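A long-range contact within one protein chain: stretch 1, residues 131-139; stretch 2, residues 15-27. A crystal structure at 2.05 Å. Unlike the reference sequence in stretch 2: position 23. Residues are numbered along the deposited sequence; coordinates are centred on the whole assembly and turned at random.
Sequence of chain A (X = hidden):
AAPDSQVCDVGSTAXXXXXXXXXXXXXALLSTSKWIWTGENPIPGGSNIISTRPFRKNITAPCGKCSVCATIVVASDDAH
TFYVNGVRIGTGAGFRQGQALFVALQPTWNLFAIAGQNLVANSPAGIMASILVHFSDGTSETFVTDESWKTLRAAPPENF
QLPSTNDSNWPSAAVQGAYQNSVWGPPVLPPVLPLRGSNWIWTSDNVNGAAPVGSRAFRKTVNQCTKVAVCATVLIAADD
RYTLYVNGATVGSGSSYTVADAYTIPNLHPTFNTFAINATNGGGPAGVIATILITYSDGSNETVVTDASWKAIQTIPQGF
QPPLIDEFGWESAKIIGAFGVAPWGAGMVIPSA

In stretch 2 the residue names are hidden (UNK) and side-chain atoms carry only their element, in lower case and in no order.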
# COMPACT_ATOMS: atom_id res chain seq x y z
N ILE A 131 -11.13 -12.51 -27.65
CA ILE A 131 -10.13 -12.04 -26.70
C ILE A 131 -9.70 -10.67 -27.20
O ILE A 131 -8.95 -10.56 -28.18
CB ILE A 131 -8.94 -13.01 -26.63
CG1 ILE A 131 -9.44 -14.42 -26.33
CG2 ILE A 131 -7.90 -12.52 -25.61
CD1 ILE A 131 -8.43 -15.50 -26.73
N LEU A 132 -10.18 -9.61 -26.55
CA LEU A 132 -9.80 -8.26 -26.92
C LEU A 132 -8.60 -7.85 -26.08
O LEU A 132 -8.74 -7.58 -24.88
CB LEU A 132 -10.97 -7.29 -26.74
CG LEU A 132 -10.67 -5.80 -27.01
CD1 LEU A 132 -10.18 -5.59 -28.44
CD2 LEU A 132 -11.92 -4.97 -26.75
N VAL A 133 -7.43 -7.81 -26.70
CA VAL A 133 -6.17 -7.53 -26.01
C VAL A 133 -5.90 -6.03 -26.06
O VAL A 133 -5.96 -5.42 -27.14
CB VAL A 133 -5.01 -8.31 -26.65
CG1 VAL A 133 -3.66 -7.85 -26.07
CG2 VAL A 133 -5.19 -9.81 -26.46
N HIS A 134 -5.58 -5.44 -24.92
CA HIS A 134 -5.17 -4.04 -24.85
C HIS A 134 -3.65 -3.98 -24.71
O HIS A 134 -3.08 -4.71 -23.90
CB HIS A 134 -5.86 -3.34 -23.69
CG HIS A 134 -7.35 -3.42 -23.77
ND1 HIS A 134 -8.09 -2.61 -24.60
CD2 HIS A 134 -8.22 -4.27 -23.18
CE1 HIS A 134 -9.37 -2.93 -24.49
NE2 HIS A 134 -9.47 -3.94 -23.63
N PHE A 135 -3.02 -3.12 -25.51
CA PHE A 135 -1.57 -3.01 -25.57
C PHE A 135 -1.08 -1.78 -24.80
O PHE A 135 -1.84 -0.88 -24.46
CB PHE A 135 -1.11 -2.95 -27.03
CG PHE A 135 -1.47 -4.18 -27.82
CD1 PHE A 135 -0.78 -5.37 -27.64
CD2 PHE A 135 -2.51 -4.14 -28.75
CE1 PHE A 135 -1.11 -6.50 -28.37
CE2 PHE A 135 -2.84 -5.28 -29.48
CZ PHE A 135 -2.14 -6.45 -29.29
N SER A 136 0.24 -1.76 -24.54
CA SER A 136 0.83 -0.71 -23.71
C SER A 136 0.69 0.69 -24.32
O SER A 136 0.74 1.67 -23.58
CB SER A 136 2.31 -1.02 -23.46
OG SER A 136 2.97 -1.28 -24.68
N ASP A 137 0.49 0.80 -25.63
CA ASP A 137 0.40 2.10 -26.28
C ASP A 137 -1.03 2.59 -26.44
O ASP A 137 -1.26 3.60 -27.11
CB ASP A 137 1.10 2.07 -27.65
CG ASP A 137 0.43 1.11 -28.64
OD1 ASP A 137 -0.55 0.42 -28.27
OD2 ASP A 137 0.88 1.05 -29.80
N GLY A 138 -2.00 1.92 -25.83
CA GLY A 138 -3.37 2.36 -25.95
C GLY A 138 -4.14 1.77 -27.12
O GLY A 138 -5.34 2.02 -27.23
N THR A 139 -3.49 0.99 -27.98
CA THR A 139 -4.23 0.30 -29.03
C THR A 139 -4.78 -1.03 -28.50
O THR A 139 -4.48 -1.45 -27.38
CB THR A 139 -3.35 0.07 -30.25
OG1 THR A 139 -2.28 -0.82 -29.92
CG2 THR A 139 -2.76 1.40 -30.77
N UNK A 15 9.81 -5.61 -21.01
CA UNK A 15 8.61 -4.87 -20.63
C UNK A 15 8.56 -3.52 -21.35
O UNK A 15 9.58 -2.98 -21.78
c UNK A 15 8.56 -4.65 -19.11
c UNK A 15 9.79 -3.88 -18.64
o UNK A 15 7.38 -3.92 -18.77
N UNK A 16 7.34 -2.99 -21.48
CA UNK A 16 7.10 -1.72 -22.15
C UNK A 16 6.53 -0.69 -21.18
O UNK A 16 5.79 -1.02 -20.25
c UNK A 16 6.11 -1.86 -23.32
s UNK A 16 6.54 -2.99 -24.66
N UNK A 17 6.86 0.57 -21.44
CA UNK A 17 6.22 1.69 -20.76
C UNK A 17 4.76 1.78 -21.18
O UNK A 17 4.43 1.68 -22.37
c UNK A 17 6.96 2.98 -21.13
n UNK A 17 6.50 6.74 -17.95
c UNK A 17 6.22 4.26 -20.80
c UNK A 17 6.59 4.76 -19.43
c UNK A 17 6.38 6.26 -19.35
N UNK A 18 3.86 1.95 -20.21
CA UNK A 18 2.43 2.02 -20.50
C UNK A 18 2.05 3.48 -20.70
O UNK A 18 2.00 4.26 -19.74
c UNK A 18 1.92 -0.13 -19.34
c UNK A 18 1.60 1.37 -19.40
c UNK A 18 1.18 -0.85 -18.25
c UNK A 18 0.11 1.58 -19.67
N UNK A 19 1.80 3.86 -21.94
CA UNK A 19 1.29 5.19 -22.24
C UNK A 19 -0.23 5.23 -22.39
O UNK A 19 -0.80 6.31 -22.50
c UNK A 19 1.96 5.73 -23.52
c UNK A 19 3.48 5.87 -23.34
o UNK A 19 1.70 4.84 -24.61
N UNK A 20 -0.89 4.07 -22.38
CA UNK A 20 -2.35 4.04 -22.34
C UNK A 20 -2.86 4.74 -21.08
O UNK A 20 -2.27 4.60 -20.01
c UNK A 20 -2.86 2.60 -22.38
N UNK A 21 -3.95 5.47 -21.22
CA UNK A 21 -4.60 6.17 -20.11
C UNK A 21 -6.07 5.78 -20.05
O UNK A 21 -6.60 5.19 -21.00
c UNK A 21 -3.01 8.13 -20.20
c UNK A 21 -4.47 7.69 -20.29
o UNK A 21 -5.04 8.07 -21.55
N UNK A 22 -6.77 6.09 -18.95
CA UNK A 22 -8.18 5.67 -18.81
C UNK A 22 -9.05 6.12 -19.98
O UNK A 22 -8.84 7.18 -20.57
c UNK A 22 -7.38 6.36 -16.69
c UNK A 22 -6.28 6.68 -17.68
c UNK A 22 -8.62 6.32 -17.50
N UNK A 23 -10.04 5.29 -20.31
CA UNK A 23 -10.89 5.57 -21.46
C UNK A 23 -12.25 4.92 -21.27
O UNK A 23 -12.45 4.07 -20.40
c UNK A 23 -10.25 5.07 -22.76
n UNK A 23 -9.76 2.83 -25.17
c UNK A 23 -10.16 1.60 -25.51
c UNK A 23 -9.08 3.16 -23.91
n UNK A 23 -10.76 1.40 -26.67
c UNK A 23 -10.03 3.57 -22.79
n UNK A 23 -9.95 0.58 -24.69
N UNK A 24 -13.19 5.32 -22.11
CA UNK A 24 -14.46 4.61 -22.18
C UNK A 24 -14.21 3.14 -22.50
O UNK A 24 -13.37 2.80 -23.34
c UNK A 24 -15.37 5.24 -23.23
c UNK A 24 -17.61 5.17 -24.41
o UNK A 24 -17.83 6.38 -24.30
n UNK A 24 -18.17 4.42 -25.34
c UNK A 24 -16.66 4.46 -23.45
N UNK A 25 -14.91 2.25 -21.80
CA UNK A 25 -14.73 0.82 -22.01
C UNK A 25 -15.11 0.43 -23.43
O UNK A 25 -16.14 0.89 -23.95
c UNK A 25 -16.82 -3.36 -22.16
c UNK A 25 -14.59 -2.27 -20.90
c UNK A 25 -15.57 0.04 -20.99
c UNK A 25 -14.65 -3.64 -21.16
c UNK A 25 -15.64 -1.43 -21.26
c UNK A 25 -16.75 -1.98 -21.89
c UNK A 25 -15.77 -4.18 -21.79
N UNK A 26 -14.29 -0.42 -24.06
CA UNK A 26 -14.54 -0.90 -25.42
C UNK A 26 -15.02 -2.35 -25.39
O UNK A 26 -14.25 -3.24 -25.01
n UNK A 26 -12.22 -2.33 -29.56
c UNK A 26 -12.19 -1.50 -28.51
c UNK A 26 -13.28 -0.80 -26.29
c UNK A 26 -13.48 -1.42 -27.68
o UNK A 26 -11.20 -0.85 -28.21
N UNK A 27 -16.26 -2.62 -25.79
CA UNK A 27 -16.78 -3.99 -25.71
C UNK A 27 -16.00 -4.94 -26.60
O UNK A 27 -15.67 -4.62 -27.74
c UNK A 27 -18.58 -2.41 -25.89
c UNK A 27 -18.23 -3.85 -26.19
c UNK A 27 -17.30 -1.67 -26.22
O HOH W 1 -12.26 -3.90 -23.33

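Position 15 has three side-chain atoms, a carbon carrying one oxygen and one carbon, and is out of reach of stretch 1: Thr15. Position 16 has one carbon and then a sulfur, its CB 3.5 Å from Ser136 OG; it is Cys16, covalently bonded to a group elsewhere in the structure. At position 17 four carbons in a row end in nitrogen and lead away, while the backbone O lies 3.6 Å from Ser136 CB: Lys17.

Position 18 carries four carbons, forked at the first with one arm two carbons long, which excludes valine and leucine and gives Ile18. Its CA lies 3.5 Å from Ser136 O, a CA-H...O contact with 139° at the hydrogen. Position 19 again has one carbon bearing an oxygen and a carbon. The oxygen is 3.5 Å from Asp137 CA, and the backbone N donates to Ser136 O at 2.9 Å and 133°. This is Thr19, whose OG1 adds a weak bond to Ser136 O at 3.5 Å.

A single carbon at position 20, pointing toward stretch 1 and 3.6 Å from Gly138 CA, means Ala20; its N donates to Ser136 O at 3.1 Å and 148°. Position 21 repeats the carbon with one oxygen and one carbon, directed away: Thr21. At position 22 three carbons close onto the backbone N, so this is Pro22, out of reach.

Position 23 shows three carbons, a nitrogen, and a carbon carrying two more nitrogens, a guanidinium, hence Arg23, which differs from the reference sequence. Its NH1 lies 3.6 Å from His134 CE1, with that carbon near the guanidinium plane. Position 24, three carbons with the third bearing oxygen and nitrogen, is out of reach; the chemistry fits Gln24. Position 25 has one carbon and a six-carbon ring without a hydroxyl: Phe25, whose CA-to-CB bond points sideways; the end of the side chain comes nearer, yet the ring makes no contact.

Position 26 has the same amide pattern as 24 and points toward stretch 1; it is Gln26, with NE2 3.9 Å from Leu132 CD2 and OE1 accepting from Arg23 NH2 at 2.8 Å. Position 27 closes another three-carbon ring on N and turns away: Pro27.

The contact centres on Ser136 O, which accepts from two successive backbone amides. The type I turn from Phe135 to Gly138 sets this carbonyl against Thr19 and Ala20. Gly138 has phi/psi 90/-5, where a CB would jam against the carbonyl O of Asp137, and its CA lies 3.6 Å from Ala20 CB. Farther along, a water bridges Gln26 O (2.7 Å) and His134 NE2 (2.8 Å), while Leu132 CD2 packs 3.4 Å from Gln26 O.

Stretch 2, residues 15-27: TCKITATPRQFQP
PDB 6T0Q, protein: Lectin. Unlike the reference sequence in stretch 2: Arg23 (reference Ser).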